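Local coordinates for protein prolyl endopeptidase (Myxococcus xanthus, PDB 2BKL) that probably hydrolyses peptide bonds after proline, and less readily after alanine, in oligopeptides, as a serine protease of the S9A family, at residues 655-658 with 659-663; 186-190 with 191-195; 277-281 with 282-286; 30-33 with 34-37. All blocks are in the same frame, centred on the assembly; numbering follows the deposited sequence.

How the interactions relate
All four contacts are local, formed between neighbouring residues of one chain, and none touches another. Interactions 1 and 4 both open a helix, at an N-cap followed by the first main-chain bonds of the turn; their centres are about 26 Å apart, and both are surface contacts. Interaction 2, also at the surface, is a turn in a propeller loop held by a main-chain bond and by one carboxylate oxygen. Interaction 3 is the one partly buried contact, a hairpin of a propeller blade whose two faces carry apolar and aromatic groups. It lies farthest from interaction 4, about 53 Å between centres. Helix starts and an Asx-stabilised turn thus mark the exposed sites, whereas paired strands and ring packing mark the blade.

Interaction 1: residues 655-658 with 659-663; sequences DQVA and KAIES
Val657 and Ile661, one helical turn apart, meet through their outer methyls: CG1 of Val657 lies 4.1 Å from CD1 of Ile661, and the two side chains cross obliquely. Ile661 carries CG1 anti to its carbonyl carbon (chi1 -68°), which lays this branch beside the helix wall, 3.5 Å from the carbonyl O of Val657. The same O accepts the backbone N of Ile661 at 2.9 Å, with a nearly straight N-H...O angle of 159°. One residue on, Glu662 N bonds to Ala658 O at 3.2 Å. At the start of the turn Gln656 O takes two donors, Ala660 N at 3.1 Å and, weakly because the angle is only 122°, Lys659 N at 3.0 Å. Beside them CG of Lys659 packs 4.0 Å from CB of Gln656. Further along, Ser663 folds its hydroxyl back onto the helix, donating from OG to Lys659 O at 3.1 Å while Ser663 N reaches that oxygen from the opposite face of the carbonyl plane. Outward from this shell, Phe67 of helix 56-67 and the adjoining Tyr68 touch both Val657 and Ile661, and Glu92 accepts from Ala658 N through OE1. Asp655, which leads into the N-cap, is anchored through OD2 by a salt bridge to Lys93 and a hydrogen bond with Ser122 OG. With Gln656 as N-cap, this is the first turn of helix 657-674, the closing helix of the alpha/beta-hydrolase domain, which follows shortly after His651 of the ligand pocket, probably the catalytic histidine.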
loop_
_atom_site.group_PDB
_atom_site.type_symbol
_atom_site.label_atom_id
_atom_site.label_comp_id
_atom_site.label_asym_id
_atom_site.label_seq_id
_atom_site.Cartn_x
_atom_site.Cartn_y
_atom_site.Cartn_z
ATOM N N ASP A 655 5.521 -4.457 -12.737
ATOM C CA ASP A 655 5.535 -5.887 -12.379
ATOM C C ASP A 655 6.437 -6.705 -13.294
ATOM O O ASP A 655 6.047 -7.757 -13.803
ATOM C CB ASP A 655 4.117 -6.467 -12.410
ATOM C CG ASP A 655 4.041 -7.892 -11.895
ATOM O OD1 ASP A 655 4.842 -8.320 -11.029
ATOM O OD2 ASP A 655 3.136 -8.632 -12.310
ATOM N N GLN A 656 7.655 -6.211 -13.478
ATOM C CA GLN A 656 8.676 -6.831 -14.315
ATOM C C GLN A 656 9.985 -6.594 -13.597
ATOM O O GLN A 656 10.403 -5.430 -13.464
ATOM C CB GLN A 656 8.752 -6.163 -15.697
ATOM C CG GLN A 656 7.656 -6.535 -16.674
ATOM C CD GLN A 656 7.825 -7.948 -17.208
ATOM O OE1 GLN A 656 7.204 -8.858 -16.704
ATOM N NE2 GLN A 656 8.669 -8.128 -18.229
ATOM N N VAL A 657 10.677 -7.653 -13.188
ATOM C CA VAL A 657 11.912 -7.495 -12.439
ATOM C C VAL A 657 12.927 -6.667 -13.205
ATOM O O VAL A 657 13.600 -5.794 -12.625
ATOM C CB VAL A 657 12.537 -8.844 -12.042
ATOM C CG1 VAL A 657 13.868 -8.620 -11.307
ATOM C CG2 VAL A 657 11.605 -9.602 -11.130
ATOM N N ALA A 658 13.082 -6.936 -14.493
ATOM C CA ALA A 658 14.035 -6.141 -15.282
ATOM C C ALA A 658 13.777 -4.644 -15.223
ATOM O O ALA A 658 14.734 -3.842 -15.226
ATOM C CB ALA A 658 14.044 -6.610 -16.751
ATOM N N LYS A 659 12.509 -4.247 -15.218
ATOM C CA LYS A 659 12.161 -2.827 -15.126
ATOM C C LYS A 659 12.398 -2.264 -13.732
ATOM O O LYS A 659 12.802 -1.103 -13.572
ATOM C CB LYS A 659 10.722 -2.601 -15.582
ATOM C CG LYS A 659 10.494 -2.891 -17.089
ATOM C CD LYS A 659 11.489 -2.226 -18.047
ATOM C CE LYS A 659 11.117 -2.491 -19.498
ATOM N NZ LYS A 659 11.117 -3.951 -19.846
ATOM N N ALA A 660 12.211 -3.066 -12.704
ATOM C CA ALA A 660 12.558 -2.667 -11.337
ATOM C C ALA A 660 14.054 -2.414 -11.210
ATOM O O ALA A 660 14.458 -1.462 -10.548
ATOM C CB ALA A 660 12.079 -3.724 -10.347
ATOM N N ILE A 661 14.871 -3.250 -11.854
ATOM C CA ILE A 661 16.321 -3.050 -11.859
ATOM C C ILE A 661 16.608 -1.698 -12.479
ATOM O O ILE A 661 17.361 -0.908 -11.904
ATOM C CB ILE A 661 17.055 -4.185 -12.601
ATOM C CG1 ILE A 661 16.941 -5.476 -11.816
ATOM C CG2 ILE A 661 18.533 -3.828 -12.789
ATOM C CD1 ILE A 661 17.301 -6.749 -12.585
ATOM N N GLU A 662 16.029 -1.426 -13.661
ATOM C CA GLU A 662 16.271 -0.145 -14.341
ATOM C C GLU A 662 15.851 1.045 -13.481
ATOM O O GLU A 662 16.535 2.068 -13.450
ATOM C CB GLU A 662 15.572 -0.111 -15.702
ATOM C CG GLU A 662 16.239 -0.981 -16.749
ATOM C CD GLU A 662 15.553 -0.873 -18.095
ATOM O OE1 GLU A 662 15.546 0.239 -18.662
ATOM O OE2 GLU A 662 15.018 -1.878 -18.604
ATOM N N SER A 663 14.746 0.915 -12.750
ATOM C CA SER A 663 14.253 2.038 -11.969
ATOM C C SER A 663 15.201 2.302 -10.804
ATOM O O SER A 663 15.485 3.462 -10.499
ATOM C CB SER A 663 12.838 1.764 -11.461
ATOM O OG SER A 663 11.956 1.754 -12.563
#

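Interaction 2: residues 186-190 with 191-195; sequences WLPTD and PSIKV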
loop_
_atom_site.group_PDB
_atom_site.type_symbol
_atom_site.label_atom_id
_atom_site.label_comp_id
_atom_site.label_asym_id
_atom_site.label_seq_id
_atom_site.Cartn_x
_atom_site.Cartn_y
_atom_site.Cartn_z
ATOM N N TRP A 186 -18.380 -5.552 -7.602
ATOM C CA TRP A 186 -18.493 -5.342 -9.040
ATOM C C TRP A 186 -18.709 -3.861 -9.369
ATOM O O TRP A 186 -19.474 -3.181 -8.693
ATOM C CB TRP A 186 -19.694 -6.139 -9.582
ATOM C CG TRP A 186 -19.815 -6.063 -11.056
ATOM C CD1 TRP A 186 -18.939 -6.541 -11.998
ATOM C CD2 TRP A 186 -20.897 -5.486 -11.782
ATOM N NE1 TRP A 186 -19.413 -6.273 -13.264
ATOM C CE2 TRP A 186 -20.620 -5.647 -13.157
ATOM C CE3 TRP A 186 -22.083 -4.859 -11.409
ATOM C CZ2 TRP A 186 -21.484 -5.185 -14.153
ATOM C CZ3 TRP A 186 -22.944 -4.403 -12.398
ATOM C CH2 TRP A 186 -22.637 -4.569 -13.744
ATOM N N LEU A 187 -18.076 -3.387 -10.444
ATOM C CA LEU A 187 -18.357 -2.065 -11.017
ATOM C C LEU A 187 -19.000 -2.223 -12.383
ATOM O O LEU A 187 -18.548 -3.035 -13.194
ATOM C CB LEU A 187 -17.073 -1.268 -11.188
ATOM C CG LEU A 187 -16.389 -0.794 -9.922
ATOM C CD1 LEU A 187 -15.013 -0.270 -10.218
ATOM C CD2 LEU A 187 -17.201 0.292 -9.255
ATOM N N PRO A 188 -20.048 -1.454 -12.668
ATOM C CA PRO A 188 -20.671 -1.486 -13.998
ATOM C C PRO A 188 -19.741 -0.812 -15.014
ATOM O O PRO A 188 -18.880 -0.038 -14.617
ATOM C CB PRO A 188 -21.951 -0.666 -13.779
ATOM C CG PRO A 188 -21.565 0.304 -12.778
ATOM C CD PRO A 188 -20.684 -0.448 -11.796
ATOM N N THR A 189 -19.853 -1.184 -16.294
ATOM C CA THR A 189 -19.171 -0.462 -17.349
ATOM C C THR A 189 -20.258 0.344 -18.036
ATOM O O THR A 189 -20.984 -0.156 -18.875
ATOM C CB THR A 189 -18.454 -1.419 -18.337
ATOM O OG1 THR A 189 -17.392 -2.095 -17.645
ATOM C CG2 THR A 189 -17.720 -0.661 -19.419
ATOM N N ASP A 190 -20.359 1.587 -17.624
ATOM C CA ASP A 190 -21.372 2.501 -18.119
ATOM C C ASP A 190 -20.626 3.740 -18.546
ATOM O O ASP A 190 -20.031 4.441 -17.729
ATOM C CB ASP A 190 -22.369 2.732 -16.977
ATOM C CG ASP A 190 -23.349 3.853 -17.237
ATOM O OD1 ASP A 190 -23.170 4.640 -18.187
ATOM O OD2 ASP A 190 -24.307 3.976 -16.428
ATOM N N PRO A 191 -20.589 4.026 -19.842
ATOM C CA PRO A 191 -19.775 5.137 -20.342
ATOM C C PRO A 191 -20.254 6.518 -19.906
ATOM O O PRO A 191 -19.569 7.505 -20.139
ATOM C CB PRO A 191 -19.878 4.976 -21.860
ATOM C CG PRO A 191 -21.189 4.275 -22.069
ATOM C CD PRO A 191 -21.358 3.363 -20.917
ATOM N N SER A 192 -21.457 6.603 -19.340
ATOM C CA SER A 192 -21.965 7.874 -18.862
ATOM C C SER A 192 -21.551 8.198 -17.430
ATOM O O SER A 192 -21.881 9.273 -16.925
ATOM C CB SER A 192 -23.496 7.933 -19.002
ATOM O OG SER A 192 -24.213 7.107 -18.091
ATOM N N ILE A 193 -20.866 7.272 -16.778
ATOM C CA ILE A 193 -20.343 7.517 -15.426
ATOM C C ILE A 193 -18.947 8.128 -15.535
ATOM O O ILE A 193 -18.035 7.524 -16.124
ATOM C CB ILE A 193 -20.293 6.236 -14.614
ATOM C CG1 ILE A 193 -21.694 5.621 -14.451
ATOM C CG2 ILE A 193 -19.688 6.525 -13.216
ATOM C CD1 ILE A 193 -21.722 4.287 -13.788
ATOM N N LYS A 194 -18.793 9.313 -14.948
ATOM C CA LYS A 194 -17.514 10.009 -14.870
ATOM C C LYS A 194 -16.558 9.206 -13.992
ATOM O O LYS A 194 -16.962 8.576 -13.010
ATOM C CB LYS A 194 -17.710 11.408 -14.286
ATOM C CG LYS A 194 -18.527 12.339 -15.174
ATOM C CD LYS A 194 -18.838 13.655 -14.444
ATOM C CE LYS A 194 -19.366 14.718 -15.391
ATOM N NZ LYS A 194 -20.809 14.522 -15.725
ATOM N N VAL A 195 -15.283 9.224 -14.357
ATOM C CA VAL A 195 -14.273 8.412 -13.704
ATOM C C VAL A 195 -14.266 8.750 -12.214
ATOM O O VAL A 195 -14.210 7.868 -11.368
ATOM C CB VAL A 195 -12.864 8.665 -14.326
ATOM C CG1 VAL A 195 -11.725 8.027 -13.461
ATOM C CG2 VAL A 195 -12.800 8.166 -15.779
#
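Asp190 and Ser192 form the polar part of this turn. Two donors grip OD1 of Asp190: Ser192 N at 2.8 Å on the anti side of the carboxylate and Ser192 OG at 2.7 Å on the syn side, both somewhat out of its plane, the amide more so. The hydroxyl gets there because Ser192 sets OG between its backbone N and carbonyl carbon (chi1 71°). The bond from Ser192 N makes an Asx turn. It accompanies a type I beta turn, closed by Ile193 N to Asp190 O at 3.1 Å with an N-H...O angle of 166°. Apolar contacts centre on CD1 of Ile193, which lies 3.6 Å from CB of Asp190 and 4.1 Å from CG of Pro188, both side chains crossing that of Ile193 at about a right angle. Pro188 also touches Tyr201, and the preceding Leu187 touches Tyr170, which places the loop beside the ligand pocket. Were Asp190 replaced by an alanine, Ser192 N and OG would probably be left without their shared acceptor, and the serine hydroxyl free to turn. The chemistry implies a turn fixed twice, by a main-chain bond and by one carboxylate oxygen, in the loop joining propeller strands 181-186 and 203-208.

Interaction 3: residues 277-281 with 282-286; sequences VHAWK and DRFYV
His278 with Tyr285 and Trp280 with Arg283 are the hydrogen-bonded pairs of an antiparallel hairpin whose strand segments run at 154° to each other. His278 N gives to Tyr285 O at 2.9 Å, and Tyr285 N returns the bond to His278 O at 2.7 Å. Trp280 N bonds to Arg283 O at 3.0 Å, whereas Arg283 N meets Trp280 O, at 3.1 Å, from 54° above the carbonyl plane. That last bond closes a type I' turn, Lys281 and Asp282 both being left-handed. On the face bearing Val277, Ala279, Phe284 and Val286, CG1 of Val277 sits 3.8 Å from CB of Phe284, and CB of Ala279 touches CD1 of the Phe284 ring at 3.7 Å, obliquely. Phe284 also makes edge-to-face contacts with Tyr240, Phe242 and Trp256. On the other face lies the Tyr285 ring, with the carbonyl oxygens of His278 and Trp280 at its edge. Tyr285 holds CG anti to its carbonyl carbon (chi1 -60°), laying the ring along the neighbouring strand toward Trp280. A water in the ring plane joins Tyr285 OH (2.7 Å) to Trp280 O (2.8 Å), donating to the latter. Arg283 reaches out to a salt bridge with Glu299, while Ile327 touches His278, Trp280 and Tyr285. The hairpin thus supplies the first two strands of a four-stranded beta-propeller blade, wedged between the blades that begin with strands 229-234 and 321-328.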
loop_
_atom_site.group_PDB
_atom_site.type_symbol
_atom_site.label_atom_id
_atom_site.label_comp_id
_atom_site.label_asym_id
_atom_site.label_seq_id
_atom_site.Cartn_x
_atom_site.Cartn_y
_atom_site.Cartn_z
ATOM N N VAL A 277 -15.301 -7.675 11.436
ATOM C CA VAL A 277 -15.976 -8.810 12.038
ATOM C C VAL A 277 -15.552 -10.134 11.408
ATOM O O VAL A 277 -15.402 -10.243 10.170
ATOM C CB VAL A 277 -17.509 -8.697 11.900
ATOM C CG1 VAL A 277 -18.193 -9.788 12.711
ATOM C CG2 VAL A 277 -17.965 -7.342 12.289
ATOM N N HIS A 278 -15.323 -11.131 12.255
ATOM C CA HIS A 278 -15.124 -12.513 11.818
ATOM C C HIS A 278 -16.092 -13.397 12.572
ATOM O O HIS A 278 -16.243 -13.248 13.766
ATOM C CB HIS A 278 -13.672 -12.915 12.063
ATOM C CG HIS A 278 -12.710 -12.145 11.212
ATOM N ND1 HIS A 278 -12.665 -12.285 9.838
ATOM C CD2 HIS A 278 -11.810 -11.184 11.526
ATOM C CE1 HIS A 278 -11.766 -11.448 9.345
ATOM N NE2 HIS A 278 -11.226 -10.777 10.350
ATOM N N ALA A 279 -16.781 -14.273 11.853
ATOM C CA ALA A 279 -17.725 -15.213 12.452
ATOM C C ALA A 279 -17.173 -16.630 12.468
ATOM O O ALA A 279 -16.630 -17.099 11.481
ATOM C CB ALA A 279 -19.011 -15.198 11.701
ATOM N N TRP A 280 -17.330 -17.295 13.593
ATOM C CA TRP A 280 -16.918 -18.689 13.729
ATOM C C TRP A 280 -17.835 -19.341 14.742
ATOM O O TRP A 280 -18.041 -18.827 15.816
ATOM C CB TRP A 280 -15.437 -18.766 14.172
ATOM C CG TRP A 280 -14.939 -20.175 14.311
ATOM C CD1 TRP A 280 -14.528 -20.781 15.445
ATOM C CD2 TRP A 280 -14.834 -21.160 13.265
ATOM N NE1 TRP A 280 -14.153 -22.081 15.180
ATOM C CE2 TRP A 280 -14.355 -22.343 13.854
ATOM C CE3 TRP A 280 -15.093 -21.163 11.887
ATOM C CZ2 TRP A 280 -14.147 -23.508 13.121
ATOM C CZ3 TRP A 280 -14.883 -22.337 11.165
ATOM C CH2 TRP A 280 -14.394 -23.470 11.781
ATOM N N LYS A 281 -18.374 -20.513 14.388
ATOM C CA LYS A 281 -19.277 -21.291 15.265
ATOM C C LYS A 281 -20.374 -20.413 15.879
ATOM O O LYS A 281 -20.665 -20.485 17.070
ATOM C CB LYS A 281 -18.475 -22.101 16.305
ATOM C CG LYS A 281 -17.632 -23.175 15.627
ATOM C CD LYS A 281 -17.026 -24.182 16.574
ATOM C CE LYS A 281 -16.321 -25.320 15.824
ATOM N NZ LYS A 281 -15.425 -26.065 16.763
ATOM N N ASP A 282 -21.036 -19.641 15.016
ATOM C CA ASP A 282 -22.205 -18.812 15.395
ATOM C C ASP A 282 -21.903 -17.746 16.441
ATOM O O ASP A 282 -22.773 -17.282 17.171
ATOM C CB ASP A 282 -23.383 -19.671 15.855
ATOM C CG ASP A 282 -23.822 -20.656 14.815
ATOM O OD1 ASP A 282 -24.112 -20.271 13.665
ATOM O OD2 ASP A 282 -23.929 -21.873 15.083
ATOM N N ARG A 283 -20.639 -17.337 16.517
ATOM C CA ARG A 283 -20.285 -16.154 17.312
ATOM C C ARG A 283 -19.549 -15.181 16.404
ATOM O O ARG A 283 -18.850 -15.583 15.503
ATOM C CB ARG A 283 -19.363 -16.525 18.471
ATOM C CG ARG A 283 -19.804 -17.706 19.283
ATOM C CD ARG A 283 -21.118 -17.544 19.949
ATOM N NE ARG A 283 -21.062 -16.602 21.058
ATOM C CZ ARG A 283 -22.081 -16.337 21.855
ATOM N NH1 ARG A 283 -23.258 -16.907 21.650
ATOM N NH2 ARG A 283 -21.934 -15.472 22.845
ATOM N N PHE A 284 -19.737 -13.883 16.626
ATOM C CA PHE A 284 -19.047 -12.846 15.882
ATOM C C PHE A 284 -17.947 -12.276 16.760
ATOM O O PHE A 284 -18.155 -12.026 17.952
ATOM C CB PHE A 284 -19.993 -11.681 15.523
ATOM C CG PHE A 284 -21.131 -12.013 14.594
ATOM C CD1 PHE A 284 -21.239 -13.201 13.906
ATOM C CD2 PHE A 284 -22.104 -11.033 14.376
ATOM C CE1 PHE A 284 -22.302 -13.411 13.037
ATOM C CE2 PHE A 284 -23.187 -11.264 13.523
ATOM C CZ PHE A 284 -23.264 -12.444 12.858
ATOM N N TYR A 285 -16.759 -12.101 16.173
ATOM C CA TYR A 285 -15.610 -11.488 16.830
ATOM C C TYR A 285 -15.371 -10.141 16.168
ATOM O O TYR A 285 -15.082 -10.077 14.995
ATOM C CB TYR A 285 -14.374 -12.418 16.776
ATOM C CG TYR A 285 -14.683 -13.720 17.481
ATOM C CD1 TYR A 285 -15.263 -14.779 16.796
ATOM C CD2 TYR A 285 -14.491 -13.852 18.848
ATOM C CE1 TYR A 285 -15.641 -15.941 17.453
ATOM C CE2 TYR A 285 -14.859 -15.034 19.525
ATOM C CZ TYR A 285 -15.426 -16.067 18.811
ATOM O OH TYR A 285 -15.819 -17.200 19.466
ATOM N N VAL A 286 -15.529 -9.078 16.934
ATOM C CA VAL A 286 -15.544 -7.723 16.404
ATOM C C VAL A 286 -14.322 -6.981 16.915
ATOM O O VAL A 286 -14.201 -6.747 18.119
ATOM C CB VAL A 286 -16.819 -6.958 16.823
ATOM C CG1 VAL A 286 -16.805 -5.538 16.293
ATOM C CG2 VAL A 286 -18.058 -7.673 16.359
HETATM O O HOH W 1 -16.578 -19.416 18.165
#

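Interaction 4: residues 30-33 with 34-37; sequences EKAP and EVQT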
loop_
_atom_site.group_PDB
_atom_site.type_symbol
_atom_site.label_atom_id
_atom_site.label_comp_id
_atom_site.label_asym_id
_atom_site.label_seq_id
_atom_site.Cartn_x
_atom_site.Cartn_y
_atom_site.Cartn_z
ATOM N N GLU A 30 -4.376 14.481 -20.738
ATOM C CA GLU A 30 -3.386 13.659 -21.405
ATOM C C GLU A 30 -3.835 13.246 -22.810
ATOM O O GLU A 30 -3.044 12.703 -23.579
ATOM C CB GLU A 30 -3.040 12.413 -20.558
ATOM C CG GLU A 30 -4.043 11.261 -20.563
ATOM C CD GLU A 30 -5.354 11.538 -19.841
ATOM O OE1 GLU A 30 -5.437 12.512 -19.055
ATOM O OE2 GLU A 30 -6.327 10.765 -20.064
ATOM N N LYS A 31 -5.088 13.515 -23.153
ATOM C CA LYS A 31 -5.568 13.207 -24.508
ATOM C C LYS A 31 -5.139 14.227 -25.561
ATOM O O LYS A 31 -5.261 13.987 -26.758
ATOM C CB LYS A 31 -7.088 13.037 -24.483
ATOM C CG LYS A 31 -7.508 11.846 -23.653
ATOM C CD LYS A 31 -9.005 11.610 -23.712
ATOM C CE LYS A 31 -9.425 10.537 -22.728
ATOM N NZ LYS A 31 -10.847 10.146 -22.954
ATOM N N ALA A 32 -4.647 15.376 -25.137
ATOM C CA ALA A 32 -4.183 16.385 -26.072
ATOM C C ALA A 32 -2.836 15.974 -26.671
ATOM O O ALA A 32 -1.915 15.635 -25.918
ATOM C CB ALA A 32 -4.048 17.702 -25.354
ATOM N N PRO A 33 -2.683 15.960 -27.998
ATOM C CA PRO A 33 -1.380 15.637 -28.592
ATOM C C PRO A 33 -0.203 16.478 -28.074
ATOM O O PRO A 33 0.915 15.978 -27.971
ATOM C CB PRO A 33 -1.607 15.866 -30.095
ATOM C CG PRO A 33 -3.034 15.574 -30.266
ATOM C CD PRO A 33 -3.719 16.140 -29.040
ATOM N N GLU A 34 -0.436 17.748 -27.766
ATOM C CA GLU A 34 0.647 18.581 -27.296
ATOM C C GLU A 34 1.179 18.045 -25.968
ATOM O O GLU A 34 2.370 18.145 -25.703
ATOM C CB GLU A 34 0.208 20.023 -27.112
ATOM C CG GLU A 34 1.368 20.978 -26.943
ATOM C CD GLU A 34 0.943 22.401 -26.652
ATOM O OE1 GLU A 34 -0.278 22.686 -26.543
ATOM O OE2 GLU A 34 1.857 23.234 -26.543
ATOM N N VAL A 35 0.283 17.536 -25.135
ATOM C CA VAL A 35 0.673 17.017 -23.823
ATOM C C VAL A 35 1.441 15.697 -24.023
ATOM O O VAL A 35 2.484 15.502 -23.407
ATOM C CB VAL A 35 -0.542 16.832 -22.884
ATOM C CG1 VAL A 35 -0.126 16.149 -21.577
ATOM C CG2 VAL A 35 -1.246 18.157 -22.638
ATOM N N GLN A 36 0.963 14.819 -24.899
ATOM C CA GLN A 36 1.715 13.592 -25.190
ATOM C C GLN A 36 3.104 13.881 -25.727
ATOM O O GLN A 36 4.070 13.252 -25.302
ATOM C CB GLN A 36 0.946 12.708 -26.172
ATOM C CG GLN A 36 -0.311 12.124 -25.572
ATOM C CD GLN A 36 -0.036 11.048 -24.513
ATOM O OE1 GLN A 36 0.939 10.277 -24.615
ATOM N NE2 GLN A 36 -0.902 10.978 -23.504
ATOM N N THR A 37 3.233 14.851 -26.632
ATOM C CA THR A 37 4.551 15.237 -27.132
ATOM C C THR A 37 5.497 15.720 -26.005
ATOM O O THR A 37 6.698 15.373 -25.956
ATOM C CB THR A 37 4.395 16.333 -28.198
ATOM O OG1 THR A 37 3.699 15.777 -29.325
ATOM C CG2 THR A 37 5.712 16.777 -28.747
#
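The side-chain amide of Gln36 meets Glu30 at its edge: NE2 donates to the carbonyl O of Glu30 at 2.8 Å, nearly straight at 173°, with that oxygen only 3° out of the amide plane. A bend at chi2 (-71°) curls the chain back toward the loop, setting CG of Gln36 3.4 Å from the same oxygen. With an alanine here, Glu30 O would probably lose this donor and the loop its side-chain tie to the helix. The bond spans the N-terminal end of helix 33-51, where Ala32 is the N-cap and Pro33 opens the first turn. Ala32 O takes Gln36 N at 3.2 Å and also Val35 N at 3.0 Å, the latter a weak bond. Thr37 N then bonds to Pro33 O at 2.9 Å. Val35 spreads its methyls against the loop: CG2 lies 3.9 Å from CB of Ala32, and CG1 lies 4.1 Å from CA of Glu30. Val35 is buried, touching Trp26 and also Arg625 of helix 622-632 in the hydrolase domain. Glu34 instead turns its carboxylate outward to a salt bridge with Arg7.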